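Local coordinates for alkylhalidase CmlS (Streptomyces venezuelae, PDB 3I3L), which is a flavin-dependent halogenase of chloramphenicol biosynthesis that uses FAD, which is attached to the protein through a covalent bond, at residues Asn87-Pro92 / Ala122-Arg127; Gly63-Pro68 / Leu323-Val328; Lys215-Gly220 / Asp244-Gly249. All coordinates share one frame; numbering follows the deposited sequence.

Contact 1: residues Asn87-Pro92 / Ala122-Arg127. With FAD (flavin-adenine dinucleotide), chain B.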
loop_
_atom_site.group_PDB
_atom_site.type_symbol
_atom_site.label_atom_id
_atom_site.label_comp_id
_atom_site.label_asym_id
_atom_site.label_seq_id
_atom_site.Cartn_x
_atom_site.Cartn_y
_atom_site.Cartn_z
ATOM N N ASN A 87 22.474 0.425 8.323
ATOM C CA ASN A 87 22.959 1.067 7.097
ATOM C C ASN A 87 22.302 0.575 5.806
ATOM O O ASN A 87 22.993 0.224 4.847
ATOM C CB ASN A 87 24.490 0.912 7.011
ATOM C CG ASN A 87 25.207 1.831 7.986
ATOM O OD1 ASN A 87 25.941 1.358 8.851
ATOM N ND2 ASN A 87 24.941 3.153 7.894
ATOM N N TYR A 88 20.962 0.540 5.788
ATOM C CA TYR A 88 20.224 0.015 4.646
ATOM C C TYR A 88 20.445 0.987 3.515
ATOM O O TYR A 88 20.538 2.184 3.767
ATOM C CB TYR A 88 18.735 -0.059 4.984
ATOM C CG TYR A 88 18.358 -1.167 5.962
ATOM C CD1 TYR A 88 18.761 -2.461 5.771
ATOM C CD2 TYR A 88 17.575 -0.891 7.046
ATOM C CE1 TYR A 88 18.424 -3.429 6.612
ATOM C CE2 TYR A 88 17.200 -1.882 7.922
ATOM C CZ TYR A 88 17.630 -3.142 7.707
ATOM O OH TYR A 88 17.284 -4.136 8.577
ATOM N N VAL A 89 20.515 0.506 2.274
ATOM C CA VAL A 89 20.581 1.441 1.146
ATOM C C VAL A 89 19.364 2.391 1.205
ATOM O O VAL A 89 18.225 1.914 1.394
ATOM C CB VAL A 89 20.596 0.681 -0.200
ATOM C CG1 VAL A 89 20.517 1.667 -1.433
ATOM C CG2 VAL A 89 21.836 -0.175 -0.298
ATOM N N LYS A 90 19.587 3.705 1.061
ATOM C CA LYS A 90 18.478 4.676 1.111
ATOM C C LYS A 90 17.763 4.835 -0.232
ATOM O O LYS A 90 18.398 4.932 -1.288
ATOM C CB LYS A 90 18.886 6.043 1.675
ATOM C CG LYS A 90 19.295 5.934 3.160
ATOM C CD LYS A 90 18.624 6.972 4.078
ATOM C CE LYS A 90 18.029 6.305 5.407
ATOM N NZ LYS A 90 18.998 5.391 6.116
ATOM N N LYS A 91 16.435 4.865 -0.173
ATOM C CA LYS A 91 15.628 4.988 -1.404
ATOM C C LYS A 91 14.917 6.317 -1.435
ATOM O O LYS A 91 14.079 6.556 -0.590
ATOM C CB LYS A 91 14.588 3.834 -1.508
ATOM C CG LYS A 91 13.421 4.182 -2.439
ATOM C CD LYS A 91 12.743 2.985 -2.931
ATOM C CE LYS A 91 11.594 2.654 -2.129
ATOM N NZ LYS A 91 10.397 2.195 -3.044
ATOM N N PRO A 92 15.241 7.167 -2.418
ATOM C CA PRO A 92 14.663 8.533 -2.510
ATOM C C PRO A 92 13.290 8.568 -3.140
ATOM O O PRO A 92 12.480 9.497 -2.907
ATOM C CB PRO A 92 15.648 9.273 -3.440
ATOM C CG PRO A 92 16.401 8.150 -4.195
ATOM C CD PRO A 92 16.174 6.845 -3.534
ATOM N N ALA A 122 12.742 5.976 2.121
ATOM C CA ALA A 122 12.676 4.696 2.771
ATOM C C ALA A 122 13.955 4.002 2.445
ATOM O O ALA A 122 14.974 4.670 2.184
ATOM C CB ALA A 122 11.414 3.847 2.358
ATOM N N VAL A 123 13.941 2.673 2.444
ATOM C CA VAL A 123 15.195 1.955 2.249
ATOM C C VAL A 123 14.927 0.707 1.462
ATOM O O VAL A 123 13.756 0.321 1.251
ATOM C CB VAL A 123 15.762 1.519 3.611
ATOM C CG1 VAL A 123 16.220 2.740 4.424
ATOM C CG2 VAL A 123 14.665 0.705 4.397
ATOM N N GLN A 124 16.000 0.072 1.038
ATOM C CA GLN A 124 15.935 -1.210 0.378
ATOM C C GLN A 124 16.610 -2.207 1.345
ATOM O O GLN A 124 17.562 -1.829 2.016
ATOM C CB GLN A 124 16.715 -1.164 -0.940
ATOM C CG GLN A 124 16.614 0.177 -1.722
ATOM C CD GLN A 124 15.322 0.254 -2.508
ATOM O OE1 GLN A 124 15.210 1.011 -3.474
ATOM N NE2 GLN A 124 14.353 -0.566 -2.142
ATOM N N VAL A 125 16.092 -3.444 1.451
ATOM C CA VAL A 125 16.643 -4.386 2.405
ATOM C C VAL A 125 16.808 -5.777 1.842
ATOM O O VAL A 125 16.167 -6.165 0.867
ATOM C CB VAL A 125 15.807 -4.487 3.730
ATOM C CG1 VAL A 125 15.515 -3.055 4.311
ATOM C CG2 VAL A 125 14.475 -5.212 3.451
ATOM N N LYS A 126 17.662 -6.539 2.503
ATOM C CA LYS A 126 17.709 -7.952 2.361
ATOM C C LYS A 126 16.727 -8.492 3.392
ATOM O O LYS A 126 16.918 -8.300 4.612
ATOM C CB LYS A 126 19.148 -8.412 2.603
ATOM C CG LYS A 126 19.393 -9.864 2.383
ATOM C CD LYS A 126 20.925 -10.142 2.215
ATOM C CE LYS A 126 21.266 -10.358 0.724
ATOM N NZ LYS A 126 22.732 -10.654 0.513
ATOM N N ARG A 127 15.634 -9.089 2.914
ATOM C CA ARG A 127 14.489 -9.435 3.768
ATOM C C ARG A 127 14.830 -10.446 4.879
ATOM O O ARG A 127 14.257 -10.373 5.987
ATOM C CB ARG A 127 13.307 -9.967 2.948
ATOM C CG ARG A 127 12.462 -8.885 2.268
ATOM C CD ARG A 127 11.674 -7.990 3.293
ATOM N NE ARG A 127 10.803 -8.839 4.103
ATOM C CZ ARG A 127 9.621 -9.314 3.678
ATOM N NH1 ARG A 127 9.172 -9.005 2.438
ATOM N NH2 ARG A 127 8.913 -10.131 4.469
HETATM P PA FAD B . 5.533 -12.949 4.721
HETATM O O1A FAD B . 5.330 -14.050 3.706
HETATM O O2A FAD B . 6.651 -12.001 4.460
HETATM O O5B FAD B . 5.741 -13.647 6.182
HETATM C C5B FAD B . 4.902 -14.708 6.594
HETATM C C4B FAD B . 5.646 -15.701 7.515
HETATM O O4B FAD B . 4.682 -16.683 7.962
HETATM C C3B FAD B . 6.741 -16.461 6.804
HETATM O O3B FAD B . 7.964 -16.218 7.428
HETATM C C2B FAD B . 6.350 -17.940 6.945
HETATM O O2B FAD B . 7.448 -18.721 7.298
HETATM C C1B FAD B . 5.317 -17.936 8.061
HETATM N N9A FAD B . 4.283 -18.954 8.033
HETATM C C8A FAD B . 3.530 -19.346 6.967
HETATM N N7A FAD B . 2.658 -20.293 7.378
HETATM C C5A FAD B . 2.898 -20.577 8.679
HETATM C C6A FAD B . 2.312 -21.468 9.560
HETATM N N6A FAD B . 1.315 -22.247 9.180
HETATM N N1A FAD B . 2.758 -21.476 10.854
HETATM C C2A FAD B . 3.783 -20.664 11.274
HETATM N N3A FAD B . 4.339 -19.786 10.395
HETATM C C4A FAD B . 3.907 -19.737 9.116
HETATM N N1 FAD B . 6.700 -5.870 -1.015
HETATM C C2 FAD B . 7.301 -4.639 -0.810
HETATM O O2 FAD B . 6.940 -3.987 0.161
HETATM N N3 FAD B . 8.248 -4.154 -1.672
HETATM C C4 FAD B . 8.633 -4.881 -2.768
HETATM O O4 FAD B . 9.532 -4.415 -3.539
HETATM C C4X FAD B . 8.011 -6.108 -3.004
HETATM N N5 FAD B . 8.384 -6.867 -4.079
HETATM C C5X FAD B . 7.841 -8.121 -4.242
HETATM C C6 FAD B . 8.207 -8.902 -5.348
HETATM C C7 FAD B . 7.603 -10.120 -5.549
HETATM C C7M FAD B . 7.989 -10.994 -6.718
HETATM C C8 FAD B . 6.679 -10.568 -4.611
HETATM C C8M FAD B . 6.080 -11.912 -4.731
HETATM C C9 FAD B . 6.270 -9.784 -3.527
HETATM C C9A FAD B . 6.883 -8.552 -3.365
HETATM N N10 FAD B . 6.521 -7.823 -2.268
HETATM C C10 FAD B . 7.035 -6.593 -2.106
HETATM C "C1'" FAD B . 5.378 -8.355 -1.472
HETATM C "C2'" FAD B . 5.791 -8.533 -0.030
HETATM O "O2'" FAD B . 6.956 -9.255 -0.012
HETATM C "C3'" FAD B . 4.754 -9.153 0.868
HETATM O "O3'" FAD B . 3.598 -8.344 0.873
HETATM C "C4'" FAD B . 5.278 -9.240 2.341
HETATM O "O4'" FAD B . 6.321 -10.167 2.468
HETATM C "C5'" FAD B . 4.155 -9.717 3.253
HETATM O "O5'" FAD B . 4.581 -9.731 4.585
HETATM P P FAD B . 3.840 -10.763 5.524
HETATM O O1P FAD B . 2.348 -10.667 5.297
HETATM O O2P FAD B . 4.373 -10.627 6.946
HETATM O O3P FAD B . 4.149 -12.224 4.901
HETATM O O HOH W 1 20.255 -2.676 2.096
#
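Tyr88 lies across Val123 and Val125, and its side chain can be followed outward from the backbone. CB touches Val123 CB at 3.6 Å and comes equally near the carbonyl oxygen of Gln124. With CG anti to the carbonyl carbon (chi1 -73°), the ring is laid over Val125: CD1 and CE1 run past Val125 CG1, which sits 3.6 Å above one face of the Tyr88 ring, over its centre, in a CH-pi contact. CZ, bearing the hydroxyl, ends the approach, 4.0 Å from Val125 CG1. The beta-branched valine suits this spot because one methyl can meet the ring.

Strands 89-91 and 122-124 run antiparallel. Lys91 and Ala122 form a hydrogen-bonded pair, Lys91 N to Ala122 O 2.8 Å and Ala122 N to Lys91 O 3.1 Å, while a water bridges Val89 N and Gln124 O. The buried Lys91 carries its methylene chain at about a right angle across Gln124, and its NZ hydrogen-bonds to Ser65 OG.

Beyond the strand, Arg127 turns to the FAD. Its NH2 donates to the phosphate oxygen O2A at 2.9 Å, at the edge of the guanidinium, and Arg127 NH1 reaches the ribityl O4' at 3.1 Å; NE is salt-bridged to Asp131. The planar, multi-donor arginine grips phosphate and ribityl chain together, and its positive charge probably offsets part of the phosphate's negative charge.

Contact 2: residues Gly63-Pro68 / Leu323-Val328. With FAD (flavin-adenine dinucleotide), chain B.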
loop_
_atom_site.group_PDB
_atom_site.type_symbol
_atom_site.label_atom_id
_atom_site.label_comp_id
_atom_site.label_asym_id
_atom_site.label_seq_id
_atom_site.Cartn_x
_atom_site.Cartn_y
_atom_site.Cartn_z
ATOM N N GLY A 63 10.966 -9.300 -1.880
ATOM C CA GLY A 63 10.043 -8.185 -1.501
ATOM C C GLY A 63 10.829 -7.146 -0.750
ATOM O O GLY A 63 10.645 -6.998 0.434
ATOM N N GLU A 64 11.704 -6.451 -1.451
ATOM C CA GLU A 64 12.832 -5.789 -0.834
ATOM C C GLU A 64 12.762 -4.265 -0.724
ATOM O O GLU A 64 13.611 -3.649 -0.039
ATOM C CB GLU A 64 14.085 -6.210 -1.578
ATOM C CG GLU A 64 14.304 -7.731 -1.436
ATOM C CD GLU A 64 15.101 -8.320 -2.575
ATOM O OE1 GLU A 64 14.780 -8.037 -3.762
ATOM O OE2 GLU A 64 16.041 -9.094 -2.268
ATOM N N SER A 65 11.780 -3.652 -1.385
ATOM C CA SER A 65 11.782 -2.186 -1.476
ATOM C C SER A 65 10.655 -1.646 -0.618
ATOM O O SER A 65 9.448 -1.964 -0.838
ATOM C CB SER A 65 11.650 -1.726 -2.940
ATOM O OG SER A 65 11.613 -0.325 -3.075
ATOM N N LEU A 66 11.049 -0.841 0.378
ATOM C CA LEU A 66 10.117 -0.352 1.398
ATOM C C LEU A 66 9.632 1.078 1.211
ATOM O O LEU A 66 10.082 1.797 0.283
ATOM C CB LEU A 66 10.763 -0.534 2.761
ATOM C CG LEU A 66 11.307 -1.959 3.047
ATOM C CD1 LEU A 66 11.740 -2.093 4.500
ATOM C CD2 LEU A 66 10.203 -2.987 2.703
ATOM N N LEU A 67 8.729 1.520 2.095
ATOM C CA LEU A 67 8.094 2.848 1.918
ATOM C C LEU A 67 8.217 3.683 3.198
ATOM O O LEU A 67 8.384 3.140 4.317
ATOM C CB LEU A 67 6.618 2.688 1.491
ATOM C CG LEU A 67 6.350 2.119 0.072
ATOM C CD1 LEU A 67 4.787 1.866 -0.150
ATOM C CD2 LEU A 67 6.916 3.046 -1.069
ATOM N N PRO A 68 8.163 4.990 3.049
ATOM C CA PRO A 68 8.260 5.919 4.201
ATOM C C PRO A 68 7.259 5.611 5.291
ATOM O O PRO A 68 7.581 5.762 6.484
ATOM C CB PRO A 68 7.930 7.294 3.576
ATOM C CG PRO A 68 8.449 7.170 2.181
ATOM C CD PRO A 68 8.150 5.709 1.772
ATOM N N LEU A 323 4.091 -3.611 -8.198
ATOM C CA LEU A 323 4.561 -2.492 -9.012
ATOM C C LEU A 323 4.925 -1.261 -8.182
ATOM O O LEU A 323 5.944 -0.643 -8.420
ATOM C CB LEU A 323 3.482 -2.089 -10.006
ATOM C CG LEU A 323 3.788 -0.983 -10.995
ATOM C CD1 LEU A 323 5.088 -1.289 -11.822
ATOM C CD2 LEU A 323 2.586 -0.743 -11.903
ATOM N N PHE A 324 4.069 -0.920 -7.226
ATOM C CA PHE A 324 4.324 0.202 -6.308
ATOM C C PHE A 324 4.852 -0.212 -4.940
ATOM O O PHE A 324 4.805 0.550 -4.004
ATOM C CB PHE A 324 3.087 1.090 -6.199
ATOM C CG PHE A 324 2.664 1.668 -7.550
ATOM C CD1 PHE A 324 3.387 2.706 -8.138
ATOM C CD2 PHE A 324 1.583 1.129 -8.246
ATOM C CE1 PHE A 324 3.024 3.250 -9.411
ATOM C CE2 PHE A 324 1.189 1.658 -9.486
ATOM C CZ PHE A 324 1.929 2.699 -10.086
ATOM N N SER A 325 5.382 -1.418 -4.822
ATOM C CA SER A 325 6.070 -1.814 -3.572
ATOM C C SER A 325 5.241 -1.559 -2.304
ATOM O O SER A 325 5.743 -1.008 -1.348
ATOM C CB SER A 325 7.404 -1.014 -3.471
ATOM O OG SER A 325 8.314 -1.398 -4.498
ATOM N N GLN A 326 3.961 -1.909 -2.324
ATOM C CA GLN A 326 3.057 -1.657 -1.255
ATOM C C GLN A 326 2.990 -2.810 -0.224
ATOM O O GLN A 326 2.279 -2.720 0.803
ATOM C CB GLN A 326 1.643 -1.458 -1.817
ATOM C CG GLN A 326 1.510 -0.281 -2.783
ATOM C CD GLN A 326 1.123 1.033 -2.090
ATOM O OE1 GLN A 326 1.922 1.983 -2.068
ATOM N NE2 GLN A 326 -0.094 1.094 -1.537
ATOM N N GLY A 327 3.636 -3.920 -0.531
ATOM C CA GLY A 327 3.290 -5.175 0.176
ATOM C C GLY A 327 3.645 -5.096 1.673
ATOM O O GLY A 327 2.818 -5.405 2.496
ATOM N N VAL A 328 4.902 -4.779 1.984
ATOM C CA VAL A 328 5.361 -4.676 3.366
ATOM C C VAL A 328 4.659 -3.545 4.095
ATOM O O VAL A 328 4.335 -3.643 5.271
ATOM C CB VAL A 328 6.899 -4.531 3.463
ATOM C CG1 VAL A 328 7.341 -4.299 4.977
ATOM C CG2 VAL A 328 7.559 -5.769 2.891
HETATM P PA FAD B . 5.533 -12.949 4.721
HETATM O O1A FAD B . 5.330 -14.050 3.706
HETATM O O2A FAD B . 6.651 -12.001 4.460
HETATM O O5B FAD B . 5.741 -13.647 6.182
HETATM C C5B FAD B . 4.902 -14.708 6.594
HETATM C C4B FAD B . 5.646 -15.701 7.515
HETATM O O4B FAD B . 4.682 -16.683 7.962
HETATM C C3B FAD B . 6.741 -16.461 6.804
HETATM O O3B FAD B . 7.964 -16.218 7.428
HETATM C C2B FAD B . 6.350 -17.940 6.945
HETATM O O2B FAD B . 7.448 -18.721 7.298
HETATM C C1B FAD B . 5.317 -17.936 8.061
HETATM N N9A FAD B . 4.283 -18.954 8.033
HETATM C C8A FAD B . 3.530 -19.346 6.967
HETATM N N7A FAD B . 2.658 -20.293 7.378
HETATM C C5A FAD B . 2.898 -20.577 8.679
HETATM C C6A FAD B . 2.312 -21.468 9.560
HETATM N N6A FAD B . 1.315 -22.247 9.180
HETATM N N1A FAD B . 2.758 -21.476 10.854
HETATM C C2A FAD B . 3.783 -20.664 11.274
HETATM N N3A FAD B . 4.339 -19.786 10.395
HETATM C C4A FAD B . 3.907 -19.737 9.116
HETATM N N1 FAD B . 6.700 -5.870 -1.015
HETATM C C2 FAD B . 7.301 -4.639 -0.810
HETATM O O2 FAD B . 6.940 -3.987 0.161
HETATM N N3 FAD B . 8.248 -4.154 -1.672
HETATM C C4 FAD B . 8.633 -4.881 -2.768
HETATM O O4 FAD B . 9.532 -4.415 -3.539
HETATM C C4X FAD B . 8.011 -6.108 -3.004
HETATM N N5 FAD B . 8.384 -6.867 -4.079
HETATM C C5X FAD B . 7.841 -8.121 -4.242
HETATM C C6 FAD B . 8.207 -8.902 -5.348
HETATM C C7 FAD B . 7.603 -10.120 -5.549
HETATM C C7M FAD B . 7.989 -10.994 -6.718
HETATM C C8 FAD B . 6.679 -10.568 -4.611
HETATM C C8M FAD B . 6.080 -11.912 -4.731
HETATM C C9 FAD B . 6.270 -9.784 -3.527
HETATM C C9A FAD B . 6.883 -8.552 -3.365
HETATM N N10 FAD B . 6.521 -7.823 -2.268
HETATM C C10 FAD B . 7.035 -6.593 -2.106
HETATM C "C1'" FAD B . 5.378 -8.355 -1.472
HETATM C "C2'" FAD B . 5.791 -8.533 -0.030
HETATM O "O2'" FAD B . 6.956 -9.255 -0.012
HETATM C "C3'" FAD B . 4.754 -9.153 0.868
HETATM O "O3'" FAD B . 3.598 -8.344 0.873
HETATM C "C4'" FAD B . 5.278 -9.240 2.341
HETATM O "O4'" FAD B . 6.321 -10.167 2.468
HETATM C "C5'" FAD B . 4.155 -9.717 3.253
HETATM O "O5'" FAD B . 4.581 -9.731 4.585
HETATM P P FAD B . 3.840 -10.763 5.524
HETATM O O1P FAD B . 2.348 -10.667 5.297
HETATM O O2P FAD B . 4.373 -10.627 6.946
HETATM O O3P FAD B . 4.149 -12.224 4.901
#
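Between Ser65 and Ser325 the flat pyrimidine end of the flavin has Gly63 CA over one face, 3.3 Å from FAD C4X, and Ser325 CB on the side of the other, 3.7 Å from FAD N3. Its edge does most of the holding: FAD N3 donates to Ser65 O at 2.6 Å (165°), Ser65 N donates to O4, and on the other side of N3 Val328 N gives a hydrogen bond to O2 at 2.8 Å. Glycine suits position 63 because a CB would collide with FAD O2' and, at this positive phi, with the preceding carbonyl. This is the flavin pocket of the FAD-binding domain, where the first turn of helix 327-347 meets O2; the helix's N-terminal end would tend to favour negative charge there.

Ser325, at positive phi, turns CB toward the other segment, 3.5 Å from Ser65 O; with its OG anti to the carbonyl carbon (chi1 -66°), it offers O4 a weak hydrogen bond. Leu66 points its CB away, yet its branch returns to set CD2 3.7 Å from Val328 CB in apolar packing. Leu67 points across, and its CD1 methyl settles against two oxygens, 3.3 Å from Ser325 O and 3.4 Å from Gln326 OE1.

Contact 3: residues Lys215-Gly220 / Asp244-Gly249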
loop_
_atom_site.group_PDB
_atom_site.type_symbol
_atom_site.label_atom_id
_atom_site.label_comp_id
_atom_site.label_asym_id
_atom_site.label_seq_id
_atom_site.Cartn_x
_atom_site.Cartn_y
_atom_site.Cartn_z
ATOM N N LYS A 215 27.111 -1.581 -9.652
ATOM C CA LYS A 215 27.085 -0.418 -8.787
ATOM C C LYS A 215 26.051 0.570 -9.342
ATOM O O LYS A 215 25.977 0.773 -10.562
ATOM C CB LYS A 215 28.483 0.225 -8.737
ATOM C CG LYS A 215 28.628 1.424 -7.769
ATOM C CD LYS A 215 29.481 1.070 -6.527
ATOM C CE LYS A 215 30.989 1.006 -6.850
ATOM N NZ LYS A 215 31.825 0.680 -5.653
ATOM N N ASP A 216 25.245 1.169 -8.466
ATOM C CA ASP A 216 24.281 2.148 -8.928
ATOM C C ASP A 216 25.002 3.071 -9.911
ATOM O O ASP A 216 25.993 3.686 -9.549
ATOM C CB ASP A 216 23.704 2.919 -7.746
ATOM C CG ASP A 216 22.569 3.877 -8.143
ATOM O OD1 ASP A 216 22.453 4.282 -9.313
ATOM O OD2 ASP A 216 21.788 4.250 -7.248
ATOM N N PRO A 217 24.522 3.159 -11.153
ATOM C CA PRO A 217 25.158 3.983 -12.192
ATOM C C PRO A 217 24.815 5.465 -12.093
ATOM O O PRO A 217 25.213 6.261 -12.964
ATOM C CB PRO A 217 24.524 3.453 -13.482
ATOM C CG PRO A 217 23.159 3.009 -13.052
ATOM C CD PRO A 217 23.369 2.408 -11.681
ATOM N N PHE A 218 24.047 5.829 -11.072
ATOM C CA PHE A 218 23.672 7.217 -10.907
ATOM C C PHE A 218 24.160 7.846 -9.585
ATOM O O PHE A 218 24.096 7.252 -8.508
ATOM C CB PHE A 218 22.149 7.412 -11.187
ATOM C CG PHE A 218 21.745 7.085 -12.633
ATOM C CD1 PHE A 218 22.210 7.854 -13.697
ATOM C CD2 PHE A 218 20.949 5.981 -12.925
ATOM C CE1 PHE A 218 21.866 7.553 -14.993
ATOM C CE2 PHE A 218 20.610 5.685 -14.231
ATOM C CZ PHE A 218 21.049 6.466 -15.257
ATOM N N GLU A 219 24.642 9.072 -9.697
ATOM C CA GLU A 219 25.145 9.815 -8.550
ATOM C C GLU A 219 24.151 10.845 -8.028
ATOM O O GLU A 219 24.244 11.241 -6.882
ATOM C CB GLU A 219 26.439 10.547 -8.935
ATOM C CG GLU A 219 27.309 9.805 -9.965
ATOM C CD GLU A 219 28.788 10.169 -9.869
ATOM O OE1 GLU A 219 29.099 11.331 -9.430
ATOM O OE2 GLU A 219 29.622 9.279 -10.233
ATOM N N GLY A 220 23.249 11.320 -8.883
ATOM C CA GLY A 220 22.431 12.450 -8.540
ATOM C C GLY A 220 21.243 12.019 -7.736
ATOM O O GLY A 220 21.319 11.033 -6.986
ATOM N N ASP A 244 26.790 -2.519 -4.314
ATOM C CA ASP A 244 27.012 -3.108 -5.631
ATOM C C ASP A 244 26.076 -4.303 -5.933
ATOM O O ASP A 244 26.417 -5.180 -6.747
ATOM C CB ASP A 244 28.484 -3.528 -5.764
ATOM C CG ASP A 244 28.829 -4.753 -4.901
ATOM O OD1 ASP A 244 28.317 -4.875 -3.743
ATOM O OD2 ASP A 244 29.589 -5.616 -5.403
ATOM N N LEU A 245 24.908 -4.332 -5.283
ATOM C CA LEU A 245 24.026 -5.472 -5.395
ATOM C C LEU A 245 22.640 -5.049 -5.827
ATOM O O LEU A 245 21.985 -4.262 -5.169
ATOM C CB LEU A 245 23.958 -6.236 -4.081
ATOM C CG LEU A 245 24.135 -7.737 -4.159
ATOM C CD1 LEU A 245 23.394 -8.407 -3.018
ATOM C CD2 LEU A 245 23.651 -8.269 -5.474
ATOM N N TYR A 246 22.193 -5.608 -6.943
ATOM C CA TYR A 246 20.863 -5.305 -7.482
ATOM C C TYR A 246 19.994 -6.540 -7.552
ATOM O O TYR A 246 20.440 -7.592 -8.000
ATOM C CB TYR A 246 20.955 -4.655 -8.846
ATOM C CG TYR A 246 21.049 -3.142 -8.807
ATOM C CD1 TYR A 246 22.244 -2.503 -8.547
ATOM C CD2 TYR A 246 19.926 -2.352 -9.059
ATOM C CE1 TYR A 246 22.329 -1.124 -8.580
ATOM C CE2 TYR A 246 20.004 -0.964 -9.062
ATOM C CZ TYR A 246 21.230 -0.371 -8.804
ATOM O OH TYR A 246 21.326 0.994 -8.794
ATOM N N SER A 247 18.781 -6.418 -7.034
ATOM C CA SER A 247 17.739 -7.428 -7.248
ATOM C C SER A 247 17.096 -7.073 -8.589
ATOM O O SER A 247 16.709 -5.915 -8.802
ATOM C CB SER A 247 16.699 -7.365 -6.152
ATOM O OG SER A 247 15.616 -8.260 -6.422
ATOM N N VAL A 248 17.057 -8.048 -9.497
ATOM C CA VAL A 248 16.514 -7.832 -10.879
ATOM C C VAL A 248 15.451 -8.880 -11.202
ATOM O O VAL A 248 15.749 -10.068 -11.297
ATOM C CB VAL A 248 17.638 -7.870 -11.924
ATOM C CG1 VAL A 248 17.034 -7.598 -13.348
ATOM C CG2 VAL A 248 18.695 -6.785 -11.618
ATOM N N GLY A 249 14.197 -8.448 -11.342
ATOM C CA GLY A 249 13.075 -9.401 -11.449
ATOM C C GLY A 249 12.223 -9.160 -12.683
ATOM O O GLY A 249 12.085 -8.008 -13.146
#
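Tyr246 reaches out from strand 245-253 to Asp216, which opens an Asx turn in the loop after strand 203-213, the antiparallel neighbour of 245-253. Asp216 suits the turn: with CG anti to the backbone N (chi1 -174°), its OD1 is placed to accept from Phe218 N at 2.8 Å, while OD2 takes the backbone N of Gly224. Both carboxylate oxygens thus have backbone N-H partners, and Tyr246 OH is only packed against the group.

The Tyr246 hydroxyl comes over the face of the carboxylate opposite to the side of the Phe218 N-H, with ring and carboxylate planes 85° apart. OH lies 3.2 Å from Asp216 CG. A tyrosine fits because its CB points toward the loop and its long rigid ring spans the gap from the strand. The ring edge also passes the main chain, with Asp216 N near the ring plane and 3.7 Å from Tyr246 CE1.

Closer to the strand end the backbones themselves approach, Lys215 CA standing 4.1 Å from Asp244 CA. Lys215, exposed, points its CB away from the strand; its chain then bends at chi2 and chi3, and NZ meets Asp243 in a salt bridge. This is surface packing that joins a loop to a strand end, and Pro217 CD also touches Tyr246 OH, at 3.8 Å.

Overall arrangement
All three contacts lie in the FAD-binding domain. Contact 2 closes the longest loop, from residues 63-68 to 323-328, and contacts 1 and 3 are nested within it in series. Contacts 1 and 2, with centres about 11 Å apart, both touch FAD and each other, Val125 N standing 2.9 Å from Glu64 O. Contact 3 is about 12 Å from contact 1 and about 17 Å from contact 2, between centres; strands 89-97, 122-124 and 245-253 belong to one mixed sheet. Glu64 OE1 also hydrogen-bonds to Ser247 OG, and Glu64 of the flavin-side loop thus ties contact 2 to strand 245-253 of the sheet, whose start forms part of contact 3.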